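Local coordinates for protein listeriolysin O (Listeria monocytogenes, PDB 4CDB) that punches pores in cholesterol-containing host membranes by binding to them, changing shape drastically and assembling into an inserted oligomeric complex, at residues 171-174 and 178-181; 185-190 and 196-201. All coordinates share one frame; numbering follows the deposited sequence.

Contact 1: 171-174 and 178-181; sequences EMAY and QLIA. With NA (sodium ion), chain K; NA (sodium ion), chain H.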
# COMPACT_ATOMS: atom_id res chain seq x y z
N GLU A 171 -1.22 0.19 -0.89
CA GLU A 171 -0.80 -1.01 -1.60
C GLU A 171 -0.99 -2.26 -0.75
O GLU A 171 -0.65 -2.26 0.43
CB GLU A 171 0.68 -0.92 -2.00
CG GLU A 171 0.94 -0.34 -3.38
CD GLU A 171 0.44 -1.24 -4.50
OE1 GLU A 171 0.43 -2.48 -4.31
OE2 GLU A 171 0.09 -0.70 -5.56
N MET A 172 -1.51 -3.31 -1.36
CA MET A 172 -1.53 -4.61 -0.71
C MET A 172 -0.09 -5.11 -0.67
O MET A 172 0.56 -5.21 -1.71
CB MET A 172 -2.42 -5.60 -1.46
CG MET A 172 -3.89 -5.20 -1.54
SD MET A 172 -4.66 -4.99 0.08
CE MET A 172 -4.39 -6.61 0.80
N ALA A 173 0.41 -5.40 0.53
CA ALA A 173 1.81 -5.76 0.71
C ALA A 173 2.13 -7.20 0.27
O ALA A 173 1.36 -8.12 0.52
CB ALA A 173 2.22 -5.55 2.16
N TYR A 174 3.29 -7.37 -0.37
CA TYR A 174 3.74 -8.69 -0.80
C TYR A 174 5.25 -8.88 -0.62
O TYR A 174 5.70 -9.98 -0.28
CB TYR A 174 3.33 -8.96 -2.25
CG TYR A 174 1.84 -9.05 -2.43
CD1 TYR A 174 1.13 -10.14 -1.94
CD2 TYR A 174 1.13 -8.06 -3.10
CE1 TYR A 174 -0.24 -10.23 -2.10
CE2 TYR A 174 -0.24 -8.14 -3.26
CZ TYR A 174 -0.92 -9.23 -2.76
OH TYR A 174 -2.28 -9.32 -2.93
N GLN A 178 8.89 -4.47 -3.33
CA GLN A 178 7.69 -3.93 -3.96
C GLN A 178 7.28 -2.62 -3.31
O GLN A 178 6.99 -1.64 -3.99
CB GLN A 178 6.54 -4.93 -3.84
CG GLN A 178 5.19 -4.39 -4.29
CD GLN A 178 4.05 -4.89 -3.43
OE1 GLN A 178 4.26 -5.49 -2.39
NE2 GLN A 178 2.82 -4.62 -3.87
N LEU A 179 7.27 -2.61 -1.98
CA LEU A 179 6.85 -1.44 -1.23
C LEU A 179 7.89 -0.32 -1.27
O LEU A 179 7.55 0.86 -1.15
CB LEU A 179 6.50 -1.82 0.21
CG LEU A 179 5.30 -2.76 0.31
CD1 LEU A 179 5.03 -3.16 1.76
CD2 LEU A 179 4.06 -2.12 -0.30
N ILE A 180 9.16 -0.69 -1.43
CA ILE A 180 10.22 0.29 -1.60
C ILE A 180 10.04 1.05 -2.92
O ILE A 180 10.25 2.26 -2.99
CB ILE A 180 11.62 -0.36 -1.53
CG1 ILE A 180 11.94 -0.76 -0.09
CG2 ILE A 180 12.70 0.58 -2.03
CD1 ILE A 180 13.28 -1.45 0.08
N ALA A 181 9.62 0.33 -3.96
CA ALA A 181 9.37 0.95 -5.25
C ALA A 181 8.18 1.92 -5.19
O ALA A 181 8.08 2.84 -6.00
CB ALA A 181 9.13 -0.11 -6.31
NA NA K . 1.86 -3.37 -6.33
NA NA H . 12.16 3.98 -4.39
O HOH W 1 10.95 6.52 -5.37
O HOH W 2 13.55 6.00 -2.92
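Glu171 meets the helix 176-183 in two places. Its CB rests against Leu179 CD2 at 4.0 Å, while the chain, bent at chi2 (-67°), carries the carboxylate to a sodium ion that also holds the amide end of Gln178. Glu171 OE1 lies 2.6 Å from this ion, and Tyr368 OH completes the protein ligands. The carboxylate and amide planes stand 77° apart. OE2 makes a salt bridge with Lys182, one turn further along the helix; the carboxylate is thus shared between a metal and an ammonium group, which probably steadies its negative charge. The CB of Met172 points away from the helix, and its carbonyl oxygen lies close to the Gln178 amide. In this soluble form of a cholesterol-dependent cytolysin, strand 165-172 pairs with strand 207-222 and then gives way to a short helix whose residues lie in a segment assigned to a transmembrane beta strand of the pore. Ala173 packs its CB onto Leu179 CD1 at 3.7 Å, an apolar patch backed by Val210. At Tyr174 the chain has left the strand, and its backbone N faces the amide of Gln178; that side chain leaves its helix with CG opposite the Gln178 N (chi1 172°), which carries the amide across to residues 171-174. The Gln178 amide meets the Tyr174 ring at its edge. Further along the helix, Ile180 O binds a second sodium ion at 2.9 Å together with two waters and Asn364 OD1.

Contact 2: 185-190 and 196-201; sequences TAFKAV and VNFGAI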
# COMPACT_ATOMS: atom_id res chain seq x y z
N THR A 185 12.74 4.21 -0.36
CA THR A 185 13.61 3.46 0.55
C THR A 185 13.27 3.78 2.01
O THR A 185 13.54 2.98 2.91
CB THR A 185 15.10 3.77 0.28
OG1 THR A 185 15.40 3.48 -1.10
CG2 THR A 185 16.01 2.94 1.17
N ALA A 186 12.65 4.93 2.23
CA ALA A 186 12.23 5.35 3.56
C ALA A 186 11.26 4.36 4.21
O ALA A 186 11.07 4.39 5.43
CB ALA A 186 11.62 6.74 3.51
N PHE A 187 10.66 3.49 3.41
CA PHE A 187 9.76 2.47 3.94
C PHE A 187 10.45 1.54 4.94
O PHE A 187 9.83 1.08 5.90
CB PHE A 187 9.12 1.65 2.81
CG PHE A 187 8.38 0.43 3.30
CD1 PHE A 187 7.12 0.55 3.88
CD2 PHE A 187 8.95 -0.83 3.19
CE1 PHE A 187 6.45 -0.57 4.34
CE2 PHE A 187 8.28 -1.95 3.65
CZ PHE A 187 7.03 -1.82 4.23
N LYS A 188 11.74 1.27 4.72
CA LYS A 188 12.50 0.37 5.58
C LYS A 188 12.55 0.89 7.02
O LYS A 188 12.44 0.12 7.97
CB LYS A 188 13.92 0.14 5.05
CG LYS A 188 13.97 -0.32 3.60
CD LYS A 188 15.40 -0.51 3.10
CE LYS A 188 15.91 -1.92 3.36
NZ LYS A 188 16.92 -2.35 2.35
N ALA A 189 12.72 2.20 7.16
CA ALA A 189 12.71 2.83 8.48
C ALA A 189 11.34 2.69 9.12
O ALA A 189 11.22 2.37 10.31
CB ALA A 189 13.11 4.29 8.37
N VAL A 190 10.30 2.95 8.34
CA VAL A 190 8.93 2.83 8.82
C VAL A 190 8.60 1.39 9.18
O VAL A 190 7.91 1.12 10.16
CB VAL A 190 7.91 3.35 7.77
CG1 VAL A 190 6.49 3.18 8.27
CG2 VAL A 190 8.18 4.81 7.45
N VAL A 196 5.75 -5.49 8.60
CA VAL A 196 4.89 -6.21 7.66
C VAL A 196 5.29 -7.68 7.58
O VAL A 196 6.45 -8.01 7.33
CB VAL A 196 4.93 -5.59 6.26
CG1 VAL A 196 4.07 -6.39 5.29
CG2 VAL A 196 4.48 -4.13 6.31
N ASN A 197 4.32 -8.57 7.81
CA ASN A 197 4.59 -10.00 7.83
C ASN A 197 4.57 -10.61 6.43
O ASN A 197 3.59 -11.23 6.03
CB ASN A 197 3.57 -10.71 8.73
CG ASN A 197 4.04 -12.08 9.19
OD1 ASN A 197 4.76 -12.77 8.48
ND2 ASN A 197 3.63 -12.47 10.39
N PHE A 198 5.67 -10.44 5.70
CA PHE A 198 5.76 -10.94 4.33
C PHE A 198 5.72 -12.47 4.25
O PHE A 198 5.26 -13.04 3.26
CB PHE A 198 7.04 -10.42 3.66
CG PHE A 198 7.09 -8.92 3.53
CD1 PHE A 198 6.21 -8.25 2.69
CD2 PHE A 198 8.02 -8.18 4.24
CE1 PHE A 198 6.26 -6.87 2.57
CE2 PHE A 198 8.08 -6.80 4.12
CZ PHE A 198 7.19 -6.15 3.28
N GLY A 199 6.21 -13.12 5.30
CA GLY A 199 6.21 -14.57 5.36
C GLY A 199 4.82 -15.16 5.40
O GLY A 199 4.49 -16.07 4.64
N ALA A 200 3.98 -14.62 6.29
CA ALA A 200 2.62 -15.12 6.47
C ALA A 200 1.76 -14.84 5.24
O ALA A 200 0.90 -15.65 4.88
CB ALA A 200 1.99 -14.50 7.71
N ILE A 201 1.99 -13.70 4.60
CA ILE A 201 1.29 -13.34 3.38
C ILE A 201 1.67 -14.30 2.25
O ILE A 201 0.84 -14.68 1.43
CB ILE A 201 1.61 -11.89 2.96
CG1 ILE A 201 1.19 -10.91 4.05
CG2 ILE A 201 0.90 -11.54 1.66
CD1 ILE A 201 1.64 -9.49 3.80
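In the helical bundle that the soluble cytolysin makes from its first pair of membrane-inserting segments, Phe187 of helix 187-194 meets Val196, in the loop before helix 198-202, and Phe198 of that helix; these three residues are assigned to two transmembrane beta strands of the pore. The join is small and wholly apolar. The CB of Phe187 points toward 196-201, and the ring, swung out opposite its own N (chi1 169°), ends against Val196, where Phe187 CZ lies 4.0 Å from Val196 CG2. That methyl sits near the plane of the ring, at its edge, and the two side chains meet at about a right angle. Phe198 approaches the same rim: Phe187 CE2 is 4.4 Å from Phe198 CZ, each atom near the plane of the other ring, so the rings meet edge to edge without stacking. Val196 serves both aromatics through separate branches, because its CG1 lies 3.5 Å above one face of the Phe198 ring, displaced toward the rim. Val210 of strand 207-222 touches both Phe187 and Val196, and Leu179 lies against both phenyl rings. Between Val196 and Phe198 the backbone makes an inverse gamma turn centred on Asn197, which then N-caps the second helix: Ala200 N donates to Asn197 OD1 over 3.0 Å at 160°, approaching from above the carbonyl plane, 51° out of it.

Overall arrangement
Both contacts lie where strand 165-172 gives way to short helices, and they merge across a shared apolar layer: Leu179 CD1 of contact 1 is 3.4 Å from Phe187 CZ of contact 2, and Ala173 CB is 3.7 Å from Val196 CG1. Contact 1 is the larger, burying 228 Å² against 84 Å², yet it is only partly buried and combines apolar packing with sodium binding. Contact 2 is buried and held by aromatic and aliphatic side chains alone; the polar bonds of its segments run within each segment or elsewhere, as to Glu208 and Asn102. Strand 207-222, through Val210, backs both. Contact 1 joins the strand end to helix 176-183; contact 2 joins helix 187-194 to the loop and start of helix 198-202.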